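Side-chain contacts in pollen-specific leucine-rich repeat extensin-like protein 1 (PDB 6TME), which probably binds a partner protein through its leucine-rich repeats and is likely to act at the pollen cell wall: residues Gln52-Ala57 and Ala119-Asn124; Ala67-Val70 and Ser76-Gly79. All coordinates share one frame; numbering follows the deposited sequence.

In the fold
Both contacts lie at the N-terminal end of the leucine-rich repeat solenoid, their centres about 11 Å apart. Along the chain, helix 43-56 comes first, then both segments of contact 2, which occupy the loop between this helix and strand 80-85, and last strand 120-122. Contact 1 therefore spans the longer separation, bringing the helix against the repeats, while contact 2 folds the intervening loop on itself. The two meet at Trp69: its O accepts probable hydrogen bonds from Gln52 NE2 and Lys55 NZ of the helix, and its ring packs against Trp54. Helix 43-56 and its following loop thus form a cap that is joined to the solenoid through strand 120-122.

Contact 1: residues Gln52-Ala57 and Ala119-Asn124; sequences QAWKKA and ALFHVN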
loop_
_atom_site.group_PDB
_atom_site.type_symbol
_atom_site.label_atom_id
_atom_site.label_comp_id
_atom_site.label_asym_id
_atom_site.label_seq_id
_atom_site.Cartn_x
_atom_site.Cartn_y
_atom_site.Cartn_z
ATOM N N GLN A 52 -5.226 -24.325 -18.480
ATOM C CA GLN A 52 -6.474 -25.070 -18.634
ATOM C C GLN A 52 -7.050 -25.476 -17.278
ATOM O O GLN A 52 -8.276 -25.494 -17.110
ATOM C CB GLN A 52 -6.282 -26.312 -19.527
ATOM C CG GLN A 52 -6.102 -26.025 -21.037
ATOM C CD GLN A 52 -7.264 -25.232 -21.618
ATOM O OE1 GLN A 52 -8.412 -25.472 -21.269
ATOM N NE2 GLN A 52 -6.970 -24.283 -22.503
ATOM N N ALA A 53 -6.194 -25.820 -16.302
ATOM C CA ALA A 53 -6.720 -26.079 -14.964
ATOM C C ALA A 53 -7.348 -24.817 -14.377
ATOM O O ALA A 53 -8.357 -24.896 -13.671
ATOM C CB ALA A 53 -5.621 -26.610 -14.045
ATOM N N TRP A 54 -6.793 -23.643 -14.697
ATOM C CA TRP A 54 -7.341 -22.390 -14.180
ATOM C C TRP A 54 -8.690 -22.074 -14.820
ATOM O O TRP A 54 -9.660 -21.739 -14.122
ATOM C CB TRP A 54 -6.343 -21.251 -14.408
ATOM C CG TRP A 54 -6.529 -20.072 -13.496
ATOM C CD1 TRP A 54 -7.381 -19.981 -12.424
ATOM C CD2 TRP A 54 -5.850 -18.811 -13.576
ATOM N NE1 TRP A 54 -7.278 -18.741 -11.845
ATOM C CE2 TRP A 54 -6.341 -18.005 -12.524
ATOM C CE3 TRP A 54 -4.886 -18.279 -14.445
ATOM C CZ2 TRP A 54 -5.898 -16.694 -12.316
ATOM C CZ3 TRP A 54 -4.434 -16.980 -14.233
ATOM C CH2 TRP A 54 -4.940 -16.199 -13.176
ATOM N N LYS A 55 -8.774 -22.205 -16.146
ATOM C CA LYS A 55 -10.024 -21.970 -16.866
ATOM C C LYS A 55 -11.144 -22.896 -16.389
ATOM O O LYS A 55 -12.311 -22.488 -16.342
ATOM C CB LYS A 55 -9.787 -22.143 -18.364
ATOM C CG LYS A 55 -11.009 -21.922 -19.256
ATOM C CD LYS A 55 -10.676 -22.279 -20.706
ATOM C CE LYS A 55 -11.765 -21.816 -21.692
ATOM N NZ LYS A 55 -11.437 -22.306 -23.085
ATOM N N LYS A 56 -10.825 -24.150 -16.048
ATOM C CA LYS A 56 -11.846 -25.015 -15.447
ATOM C C LYS A 56 -12.422 -24.407 -14.173
ATOM O O LYS A 56 -13.612 -24.579 -13.891
ATOM C CB LYS A 56 -11.284 -26.401 -15.137
ATOM C CG LYS A 56 -11.103 -27.294 -16.344
ATOM C CD LYS A 56 -10.714 -28.699 -15.874
ATOM C CE LYS A 56 -10.565 -29.687 -17.028
ATOM N NZ LYS A 56 -10.282 -31.062 -16.502
ATOM N N ALA A 57 -11.609 -23.672 -13.408
ATOM C CA ALA A 57 -12.080 -23.013 -12.191
ATOM C C ALA A 57 -12.764 -21.675 -12.442
ATOM O O ALA A 57 -13.175 -21.043 -11.477
ATOM C CB ALA A 57 -10.920 -22.800 -11.217
ATOM N N ALA A 119 6.978 -13.874 -13.667
ATOM C CA ALA A 119 7.479 -12.849 -12.774
ATOM C C ALA A 119 6.481 -11.732 -12.559
ATOM O O ALA A 119 6.636 -10.948 -11.607
ATOM C CB ALA A 119 8.785 -12.250 -13.316
ATOM N N LEU A 120 5.458 -11.650 -13.393
ATOM C CA LEU A 120 4.461 -10.602 -13.300
ATOM C C LEU A 120 3.103 -11.268 -13.188
ATOM O O LEU A 120 2.741 -12.097 -14.034
ATOM C CB LEU A 120 4.543 -9.689 -14.514
ATOM C CG LEU A 120 3.616 -8.494 -14.654
ATOM C CD1 LEU A 120 4.404 -7.502 -15.470
ATOM C CD2 LEU A 120 2.288 -8.871 -15.365
ATOM N N PHE A 121 2.356 -10.915 -12.145
ATOM C CA PHE A 121 1.029 -11.491 -11.936
ATOM C C PHE A 121 0.086 -10.369 -11.494
ATOM O O PHE A 121 0.123 -9.928 -10.333
ATOM C CB PHE A 121 1.112 -12.625 -10.922
ATOM C CG PHE A 121 -0.148 -13.423 -10.797
ATOM C CD1 PHE A 121 -0.402 -14.492 -11.654
ATOM C CD2 PHE A 121 -1.079 -13.111 -9.825
ATOM C CE1 PHE A 121 -1.568 -15.238 -11.538
ATOM C CE2 PHE A 121 -2.240 -13.862 -9.689
ATOM C CZ PHE A 121 -2.489 -14.923 -10.567
ATOM N N HIS A 122 -0.732 -9.878 -12.432
ATOM C CA HIS A 122 -1.676 -8.788 -12.180
ATOM C C HIS A 122 -3.096 -9.324 -12.339
ATOM O O HIS A 122 -3.502 -9.664 -13.454
ATOM C CB HIS A 122 -1.447 -7.618 -13.144
ATOM C CG HIS A 122 -0.079 -7.008 -13.063
ATOM N ND1 HIS A 122 0.391 -6.114 -14.003
ATOM C CD2 HIS A 122 0.922 -7.162 -12.160
ATOM C CE1 HIS A 122 1.625 -5.755 -13.692
ATOM N NE2 HIS A 122 1.974 -6.384 -12.583
ATOM N N VAL A 123 -3.855 -9.406 -11.242
ATOM C CA VAL A 123 -5.268 -9.780 -11.334
ATOM C C VAL A 123 -6.138 -8.814 -10.533
ATOM O O VAL A 123 -7.148 -9.215 -9.948
ATOM C CB VAL A 123 -5.521 -11.252 -10.910
ATOM C CG1 VAL A 123 -4.888 -12.243 -11.956
ATOM C CG2 VAL A 123 -4.990 -11.543 -9.529
ATOM N N ASN A 124 -5.792 -7.524 -10.562
ATOM C CA ASN A 124 -6.606 -6.512 -9.897
ATOM C C ASN A 124 -8.044 -6.524 -10.392
ATOM O O ASN A 124 -8.308 -6.636 -11.595
ATOM C CB ASN A 124 -6.041 -5.111 -10.098
ATOM C CG ASN A 124 -7.032 -4.010 -9.622
ATOM O OD1 ASN A 124 -7.925 -3.611 -10.356
ATOM N ND2 ASN A 124 -6.895 -3.573 -8.377
#
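Trp54 and Phe121 both hold CG anti to their backbone N (chi1 -158° and -171°), and from opposite directions these torsions bring the two rings together between helix and strand. The far corner of the indole, CH2, does all the touching: it lies 3.8 Å from Phe121 CZ. The ring planes are inclined by only 22°, nearly parallel, but are displaced along their planes until little of one ring lies over the other, too far for a stack; the centroids of the six-membered ring of Trp54 and the ring of Phe121 are 5.9 Å apart. Val123 adds one methyl, CG1, which approaches the edge of the indole near its plane, 4.1 Å from Trp54 CH2. No hydrogen bond crosses between the segments; all three touching residues are buried, and the contact is small and apolar. Through Trp54, helix 43-56 is packed against the apolar interior at this end of the leucine-rich repeat solenoid. Other rings continue the packing: Phe58 meets Trp54 edge-to-face, Phe128 also meets the indole, and Phe145 meets Phe121. Ile97 of strand 92-98 touches both Trp54 and Phe121, while strand 120-122 runs parallel between strands 92-98 and 144-146, with helix 43-56 capping this end.

Contact 2: residues Ala67-Val70 and Ser76-Gly79; sequences ANWV and SYKG
Trp69 and Tyr77 form an offset stack, five-membered indole ring and phenol having centroids 4.5 Å apart and planes at 17°. Tyr77 CD2 lies over one face of the indole, 3.4 Å from Trp69 CG. Two CH-pi contacts extend the stack: Trp69 CA sits 3.5 Å over the centroid of the Tyr77 ring, and Tyr77 CB lies over the Trp69 five-membered ring. Trp69 is the centre of an inverse gamma turn, closed by a weak Val70 N to Asn68 O bond. The loop belongs to the N-terminal cap of the leucine-rich repeats, with the disulfide Cys75-Cys82, and Leu51 of helix 43-56 touches both aromatic side chains. Among the hydrogen bonds, Trp69 NE1 reaches Lys78 O at 2.8 Å, with the acceptor near the indole plane. Replacing Trp69 with an alanine would probably leave Lys78 O without this donor and strip Tyr77 of its stacking partner. Asn68 CG stands between backbone N and carbonyl carbon (chi1 78°), turning the amide to the other segment: OD1 takes Lys78 N on a lone pair in the carbonyl plane (2.9 Å, N-H...O 165°), while ND2 gives Ser76 O a weak, bent bond. Tyr77 OH bonds to Gly71 O and Gln52 NE2.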
loop_
_atom_site.group_PDB
_atom_site.type_symbol
_atom_site.label_atom_id
_atom_site.label_comp_id
_atom_site.label_asym_id
_atom_site.label_seq_id
_atom_site.Cartn_x
_atom_site.Cartn_y
_atom_site.Cartn_z
ATOM N N ALA A 67 -12.088 -16.801 -23.539
ATOM C CA ALA A 67 -12.659 -17.405 -24.739
ATOM C C ALA A 67 -11.593 -18.043 -25.633
ATOM O O ALA A 67 -11.752 -19.183 -26.082
ATOM C CB ALA A 67 -13.444 -16.346 -25.516
ATOM N N ASN A 68 -10.503 -17.326 -25.913
ATOM C CA ASN A 68 -9.475 -17.872 -26.797
ATOM C C ASN A 68 -8.467 -18.765 -26.075
ATOM O O ASN A 68 -7.460 -19.139 -26.683
ATOM C CB ASN A 68 -8.732 -16.752 -27.544
ATOM C CG ASN A 68 -7.678 -16.035 -26.675
ATOM O OD1 ASN A 68 -7.741 -16.053 -25.441
ATOM N ND2 ASN A 68 -6.702 -15.411 -27.329
ATOM N N TRP A 69 -8.710 -19.134 -24.810
ATOM C CA TRP A 69 -7.799 -20.046 -24.106
ATOM C C TRP A 69 -8.053 -21.495 -24.548
ATOM O O TRP A 69 -8.606 -22.327 -23.814
ATOM C CB TRP A 69 -7.950 -19.917 -22.598
ATOM C CG TRP A 69 -7.466 -18.662 -21.988
ATOM C CD1 TRP A 69 -7.335 -17.437 -22.592
ATOM C CD2 TRP A 69 -7.043 -18.490 -20.634
ATOM N NE1 TRP A 69 -6.864 -16.522 -21.695
ATOM C CE2 TRP A 69 -6.681 -17.136 -20.481
ATOM C CE3 TRP A 69 -6.944 -19.347 -19.530
ATOM C CZ2 TRP A 69 -6.218 -16.614 -19.261
ATOM C CZ3 TRP A 69 -6.489 -18.822 -18.309
ATOM C CH2 TRP A 69 -6.131 -17.471 -18.191
ATOM N N VAL A 70 -7.631 -21.790 -25.780
ATOM C CA VAL A 70 -7.850 -23.097 -26.404
ATOM C C VAL A 70 -6.626 -23.464 -27.233
ATOM O O VAL A 70 -6.023 -22.610 -27.891
ATOM C CB VAL A 70 -9.119 -23.121 -27.288
ATOM C CG1 VAL A 70 -10.352 -22.736 -26.487
ATOM C CG2 VAL A 70 -8.974 -22.180 -28.466
ATOM N N SER A 76 -0.759 -16.999 -27.255
ATOM C CA SER A 76 -1.834 -16.238 -27.858
ATOM C C SER A 76 -3.060 -16.112 -26.956
ATOM O O SER A 76 -4.000 -15.389 -27.317
ATOM C CB SER A 76 -2.226 -16.885 -29.192
ATOM O OG SER A 76 -2.581 -18.239 -28.977
ATOM N N TYR A 77 -3.083 -16.803 -25.808
ATOM C CA TYR A 77 -4.153 -16.617 -24.825
ATOM C C TYR A 77 -4.229 -15.169 -24.349
ATOM O O TYR A 77 -3.210 -14.538 -24.055
ATOM C CB TYR A 77 -3.935 -17.508 -23.599
ATOM C CG TYR A 77 -4.152 -18.973 -23.781
ATOM C CD1 TYR A 77 -4.222 -19.551 -25.054
ATOM C CD2 TYR A 77 -4.292 -19.791 -22.681
ATOM C CE1 TYR A 77 -4.430 -20.911 -25.210
ATOM C CE2 TYR A 77 -4.497 -21.144 -22.812
ATOM C CZ TYR A 77 -4.571 -21.705 -24.084
ATOM O OH TYR A 77 -4.779 -23.067 -24.206
ATOM N N LYS A 78 -5.449 -14.647 -24.243
ATOM C CA LYS A 78 -5.638 -13.288 -23.762
ATOM C C LYS A 78 -5.277 -13.194 -22.284
ATOM O O LYS A 78 -5.781 -13.973 -21.467
ATOM C CB LYS A 78 -7.083 -12.839 -23.964
ATOM C CG LYS A 78 -7.281 -11.371 -23.570
ATOM C CD LYS A 78 -8.626 -10.818 -23.978
ATOM C CE LYS A 78 -8.716 -9.332 -23.629
ATOM N NZ LYS A 78 -10.082 -8.759 -23.830
ATOM N N GLY A 79 -4.413 -12.227 -21.941
ATOM C CA GLY A 79 -3.955 -12.036 -20.578
ATOM C C GLY A 79 -2.706 -12.802 -20.231
ATOM O O GLY A 79 -2.190 -12.661 -19.103
#